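Local coordinates for protein putative superoxide reductase (Thermotoga maritima, PDB 3QZB) that probably reduces superoxide to hydrogen peroxide at an iron centre, using electrons that reach it from reduced rubredoxin, at residues A[81-93]-A[102-114]. Sequence-based numbering, arbitrary orientation. Where two conformers were deposited one is given.
Sequences YEVGRYEFNAHGE and AVYTEPTVTTVVK
V83 and Y86 of strand 81-87, with F88 just after it, face V109, T111 and V113 of strand 108-114; the two strand axes come within 8.4 Å of each other, the N-to-C directions 147° apart, whereas at the far end the backbones come close enough to bond. There T105 N donates to A90 O over 2.8 Å and G92 N to V103 O over 3.1 Å, the A90 methyl lies against V103 CG1, and the CA of G92 sits over a face of the Y104 ring. T105 OG1, weakly bonded to A90 N, is also held by V83 O of the second subunit. The Y86 side chain runs crosswise to those of V109 and T111: CB, CG, CD1 and CD2 rest on the V109 methyls, CE1 and CZ reach T111, and OH donates to T111 OG1 at 2.7 Å. T111 offers that oxygen by holding it trans to its backbone N (chi1 -171°). Replacing Y86 with a phenylalanine would probably leave T111 OG1 without this donor in a buried layer. F88 fills the corner at P107, the centre of an inverse gamma turn: P107 CA stands 3.7 Å from the ring centroid in a CH-pi contact over one face, Y86 O lies over the opposite face, and T105 CG2 and V109 CB meet the edge. Beyond Y86, V83 CG1 presses tightly on V113 CG1 at 3.5 Å. From V83 to F88 this is an inter-sheet layer of the immunoglobulin-like beta-sandwich of superoxide reductases; past P107, whose side chain is about 9 Å from the bound iron, backbone pairing with 103-105 replaces it.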
loop_
_atom_site.group_PDB
_atom_site.type_symbol
_atom_site.label_atom_id
_atom_site.label_comp_id
_atom_site.label_asym_id
_atom_site.label_seq_id
_atom_site.Cartn_x
_atom_site.Cartn_y
_atom_site.Cartn_z
ATOM N N TYR A 81 -15.105 6.335 1.315
ATOM C CA TYR A 81 -14.670 4.984 1.394
ATOM C C TYR A 81 -13.573 4.781 0.384
ATOM O O TYR A 81 -13.725 5.148 -0.782
ATOM C CB TYR A 81 -15.828 3.974 1.183
ATOM C CG TYR A 81 -16.949 4.250 2.158
ATOM C CD1 TYR A 81 -16.952 3.712 3.407
ATOM C CD2 TYR A 81 -17.875 5.225 1.885
ATOM C CE1 TYR A 81 -17.933 4.074 4.344
ATOM C CE2 TYR A 81 -18.830 5.562 2.795
ATOM C CZ TYR A 81 -18.869 4.972 4.027
ATOM O OH TYR A 81 -19.821 5.337 4.971
ATOM N N GLU A 82 -12.449 4.214 0.825
ATOM C CA GLU A 82 -11.325 3.965 -0.070
ATOM C C GLU A 82 -11.669 2.756 -0.937
ATOM O O GLU A 82 -11.744 1.626 -0.468
ATOM C CB GLU A 82 -10.037 3.706 0.724
ATOM C CG GLU A 82 -8.784 3.707 -0.181
ATOM C CD GLU A 82 -7.504 3.526 0.591
ATOM O OE1 GLU A 82 -7.383 2.472 1.271
ATOM O OE2 GLU A 82 -6.614 4.419 0.495
ATOM N N VAL A 83 -11.922 3.008 -2.197
ATOM C CA VAL A 83 -12.134 1.946 -3.181
ATOM C C VAL A 83 -10.864 1.113 -3.376
ATOM O O VAL A 83 -10.896 -0.094 -3.436
ATOM C CB VAL A 83 -12.623 2.551 -4.512
ATOM C CG1 VAL A 83 -12.544 1.584 -5.686
ATOM C CG2 VAL A 83 -14.041 3.105 -4.339
ATOM N N GLY A 84 -9.707 1.803 -3.432
ATOM C CA GLY A 84 -8.456 1.115 -3.616
ATOM C C GLY A 84 -7.304 2.104 -3.684
ATOM O O GLY A 84 -7.516 3.266 -3.854
ATOM N N ARG A 85 -6.099 1.538 -3.519
ATOM C CA ARG A 85 -4.844 2.256 -3.751
ATOM C C ARG A 85 -4.087 1.418 -4.752
ATOM O O ARG A 85 -3.958 0.181 -4.587
ATOM C CB ARG A 85 -4.043 2.428 -2.455
ATOM C CG ARG A 85 -2.651 3.080 -2.691
ATOM C CD ARG A 85 -1.950 3.291 -1.388
ATOM N NE ARG A 85 -0.517 3.567 -1.485
ATOM C CZ ARG A 85 0.101 4.653 -0.987
ATOM N NH1 ARG A 85 -0.551 5.772 -0.651
ATOM N NH2 ARG A 85 1.430 4.629 -0.871
ATOM N N TYR A 86 -3.585 2.077 -5.800
ATOM C CA TYR A 86 -2.982 1.399 -6.956
ATOM C C TYR A 86 -1.588 2.008 -7.164
ATOM O O TYR A 86 -1.473 3.186 -7.536
ATOM C CB TYR A 86 -3.891 1.605 -8.192
ATOM C CG TYR A 86 -5.359 1.321 -7.900
ATOM C CD1 TYR A 86 -5.822 -0.002 -7.839
ATOM C CD2 TYR A 86 -6.222 2.340 -7.569
ATOM C CE1 TYR A 86 -7.172 -0.282 -7.461
ATOM C CE2 TYR A 86 -7.542 2.053 -7.218
ATOM C CZ TYR A 86 -8.009 0.781 -7.148
ATOM O OH TYR A 86 -9.328 0.578 -6.789
ATOM N N GLU A 87 -0.591 1.218 -6.841
ATOM C CA GLU A 87 0.779 1.679 -6.812
ATOM C C GLU A 87 1.500 1.273 -8.090
ATOM O O GLU A 87 1.384 0.124 -8.510
ATOM C CB GLU A 87 1.503 1.095 -5.596
ATOM C CG GLU A 87 0.936 1.561 -4.303
ATOM C CD GLU A 87 1.713 1.081 -3.111
ATOM O OE1 GLU A 87 2.762 0.436 -3.233
ATOM O OE2 GLU A 87 1.219 1.335 -1.969
ATOM N N PHE A 88 2.313 2.185 -8.594
ATOM C CA PHE A 88 3.093 2.022 -9.828
ATOM C C PHE A 88 4.555 2.046 -9.395
ATOM O O PHE A 88 5.040 3.163 -9.103
ATOM C CB PHE A 88 2.751 3.141 -10.805
ATOM C CG PHE A 88 1.261 3.357 -10.926
ATOM C CD1 PHE A 88 0.419 2.315 -11.360
ATOM C CD2 PHE A 88 0.690 4.554 -10.598
ATOM C CE1 PHE A 88 -0.961 2.528 -11.415
ATOM C CE2 PHE A 88 -0.680 4.713 -10.647
ATOM C CZ PHE A 88 -1.499 3.697 -11.062
ATOM N N ASN A 89 5.188 0.877 -9.277
ATOM C CA ASN A 89 6.374 0.777 -8.471
ATOM C C ASN A 89 7.674 0.496 -9.202
ATOM O O ASN A 89 8.718 0.368 -8.573
ATOM C CB ASN A 89 6.173 -0.203 -7.321
ATOM C CG ASN A 89 5.147 0.294 -6.317
ATOM O OD1 ASN A 89 4.850 1.490 -6.299
ATOM N ND2 ASN A 89 4.596 -0.607 -5.490
ATOM N N ALA A 90 7.636 0.395 -10.536
ATOM C CA ALA A 90 8.842 0.210 -11.334
ATOM C C ALA A 90 9.089 1.456 -12.156
ATOM O O ALA A 90 8.173 1.936 -12.846
ATOM C CB ALA A 90 8.705 -1.004 -12.242
ATOM N N HIS A 91 10.310 1.986 -12.075
ATOM C CA HIS A 91 10.660 3.235 -12.742
ATOM C C HIS A 91 12.065 3.170 -13.346
ATOM O O HIS A 91 12.778 4.171 -13.324
ATOM C CB HIS A 91 10.508 4.452 -11.832
ATOM C CG HIS A 91 9.237 4.430 -11.054
ATOM N ND1 HIS A 91 8.013 4.709 -11.610
ATOM C CD2 HIS A 91 9.018 4.091 -9.780
ATOM C CE1 HIS A 91 7.081 4.526 -10.681
ATOM N NE2 HIS A 91 7.675 4.172 -9.563
ATOM N N GLY A 92 12.439 2.016 -13.877
ATOM C CA GLY A 92 13.737 1.894 -14.573
ATOM C C GLY A 92 14.951 1.744 -13.675
ATOM O O GLY A 92 16.078 1.762 -14.187
ATOM N N GLU A 93 14.777 1.648 -12.375
ATOM C CA GLU A 93 15.862 1.450 -11.439
ATOM C C GLU A 93 16.560 0.148 -11.671
ATOM O O GLU A 93 15.894 -0.846 -11.959
ATOM C CB GLU A 93 15.304 1.419 -10.019
ATOM C CG GLU A 93 14.437 2.606 -9.739
ATOM C CD GLU A 93 12.954 2.385 -9.979
ATOM O OE1 GLU A 93 12.575 1.410 -10.651
ATOM O OE2 GLU A 93 12.157 3.236 -9.535
ATOM N N ALA A 102 14.861 -2.871 -16.635
ATOM C CA ALA A 102 14.033 -3.590 -17.605
ATOM C C ALA A 102 12.567 -3.176 -17.625
ATOM O O ALA A 102 11.890 -3.599 -18.552
ATOM C CB ALA A 102 14.122 -5.066 -17.336
ATOM N N VAL A 103 12.084 -2.481 -16.584
ATOM C CA VAL A 103 10.630 -2.374 -16.426
ATOM C C VAL A 103 10.231 -1.030 -15.842
ATOM O O VAL A 103 10.847 -0.478 -14.898
ATOM C CB VAL A 103 10.034 -3.529 -15.601
ATOM C CG1 VAL A 103 10.750 -3.722 -14.250
ATOM C CG2 VAL A 103 8.516 -3.430 -15.414
ATOM N N TYR A 104 9.124 -0.498 -16.379
ATOM C CA TYR A 104 8.451 0.724 -15.922
ATOM C C TYR A 104 6.969 0.451 -15.788
ATOM O O TYR A 104 6.392 -0.189 -16.662
ATOM C CB TYR A 104 8.602 1.871 -16.942
ATOM C CG TYR A 104 10.049 2.286 -17.193
ATOM C CD1 TYR A 104 10.886 1.534 -18.004
ATOM C CD2 TYR A 104 10.556 3.421 -16.610
ATOM C CE1 TYR A 104 12.215 1.890 -18.202
ATOM C CE2 TYR A 104 11.896 3.794 -16.831
ATOM C CZ TYR A 104 12.729 3.005 -17.603
ATOM O OH TYR A 104 14.042 3.420 -17.777
ATOM N N THR A 105 6.348 0.986 -14.733
ATOM C CA THR A 105 4.901 0.883 -14.541
ATOM C C THR A 105 4.289 2.248 -14.787
ATOM O O THR A 105 4.622 3.228 -14.093
ATOM C CB THR A 105 4.535 0.432 -13.133
ATOM O OG1 THR A 105 5.376 -0.675 -12.800
ATOM C CG2 THR A 105 3.042 0.095 -13.093
ATOM N N GLU A 106 3.393 2.326 -15.782
ATOM C CA GLU A 106 2.739 3.569 -16.119
ATOM C C GLU A 106 1.584 3.890 -15.182
ATOM O O GLU A 106 0.929 2.982 -14.668
ATOM C CB GLU A 106 2.238 3.576 -17.570
ATOM C CG GLU A 106 3.376 3.452 -18.610
ATOM C CD GLU A 106 4.231 4.707 -18.627
ATOM O OE1 GLU A 106 3.704 5.737 -19.048
ATOM O OE2 GLU A 106 5.390 4.693 -18.190
ATOM N N PRO A 107 1.289 5.181 -14.995
ATOM C CA PRO A 107 0.238 5.581 -14.044
ATOM C C PRO A 107 -1.156 5.604 -14.661
ATOM O O PRO A 107 -1.791 6.618 -14.858
ATOM C CB PRO A 107 0.677 6.943 -13.558
ATOM C CG PRO A 107 1.355 7.535 -14.761
ATOM C CD PRO A 107 2.099 6.353 -15.397
ATOM N N THR A 108 -1.595 4.370 -14.935
ATOM C CA THR A 108 -2.865 4.041 -15.560
ATOM C C THR A 108 -3.385 2.862 -14.767
ATOM O O THR A 108 -2.634 1.950 -14.457
ATOM C CB THR A 108 -2.704 3.716 -17.084
ATOM O OG1 THR A 108 -2.021 4.774 -17.734
ATOM C CG2 THR A 108 -4.093 3.520 -17.736
ATOM N N VAL A 109 -4.657 2.903 -14.380
ATOM C CA VAL A 109 -5.234 1.743 -13.700
ATOM C C VAL A 109 -6.715 1.620 -14.073
ATOM O O VAL A 109 -7.409 2.596 -14.189
ATOM C CB VAL A 109 -4.994 1.782 -12.167
ATOM C CG1 VAL A 109 -5.755 2.958 -11.510
ATOM C CG2 VAL A 109 -5.343 0.402 -11.524
ATOM N N THR A 110 -7.144 0.365 -14.175
ATOM C CA THR A 110 -8.581 0.052 -14.274
ATOM C C THR A 110 -8.942 -0.808 -13.069
ATOM O O THR A 110 -8.356 -1.846 -12.826
ATOM C CB THR A 110 -8.909 -0.723 -15.531
ATOM O OG1 THR A 110 -8.403 0.006 -16.663
ATOM C CG2 THR A 110 -10.429 -0.922 -15.669
ATOM N N THR A 111 -9.915 -0.329 -12.308
ATOM C CA THR A 111 -10.494 -1.008 -11.144
ATOM C C THR A 111 -11.989 -1.195 -11.397
ATOM O O THR A 111 -12.590 -0.513 -12.234
ATOM C CB THR A 111 -10.189 -0.192 -9.875
ATOM O OG1 THR A 111 -10.536 -0.901 -8.689
ATOM C CG2 THR A 111 -10.861 1.123 -9.813
ATOM N N VAL A 112 -12.535 -2.222 -10.748
ATOM C CA VAL A 112 -13.909 -2.625 -10.979
ATOM C C VAL A 112 -14.631 -2.577 -9.619
ATOM O O VAL A 112 -14.147 -3.131 -8.640
ATOM C CB VAL A 112 -13.986 -4.029 -11.559
ATOM C CG1 VAL A 112 -15.447 -4.469 -11.712
ATOM C CG2 VAL A 112 -13.258 -4.104 -12.880
ATOM N N VAL A 113 -15.753 -1.891 -9.607
ATOM C CA VAL A 113 -16.565 -1.755 -8.376
ATOM C C VAL A 113 -18.000 -2.218 -8.661
ATOM O O VAL A 113 -18.425 -2.332 -9.801
ATOM C CB VAL A 113 -16.616 -0.317 -7.853
ATOM C CG1 VAL A 113 -15.212 0.134 -7.407
ATOM C CG2 VAL A 113 -17.211 0.670 -8.844
ATOM N N LYS A 114 -18.686 -2.552 -7.576
ATOM C CA LYS A 114 -20.140 -2.751 -7.589
ATOM C C LYS A 114 -20.704 -1.727 -6.627
ATOM O O LYS A 114 -20.305 -1.692 -5.460
ATOM C CB LYS A 114 -20.486 -4.152 -7.168
ATOM C CG LYS A 114 -20.058 -5.239 -8.090
ATOM C CD LYS A 114 -20.393 -6.587 -7.542
ATOM C CE LYS A 114 -20.099 -7.756 -8.444
ATOM N NZ LYS A 114 -20.659 -9.010 -7.832
HETATM O O HOH W 1 13.458 -1.340 -14.169
#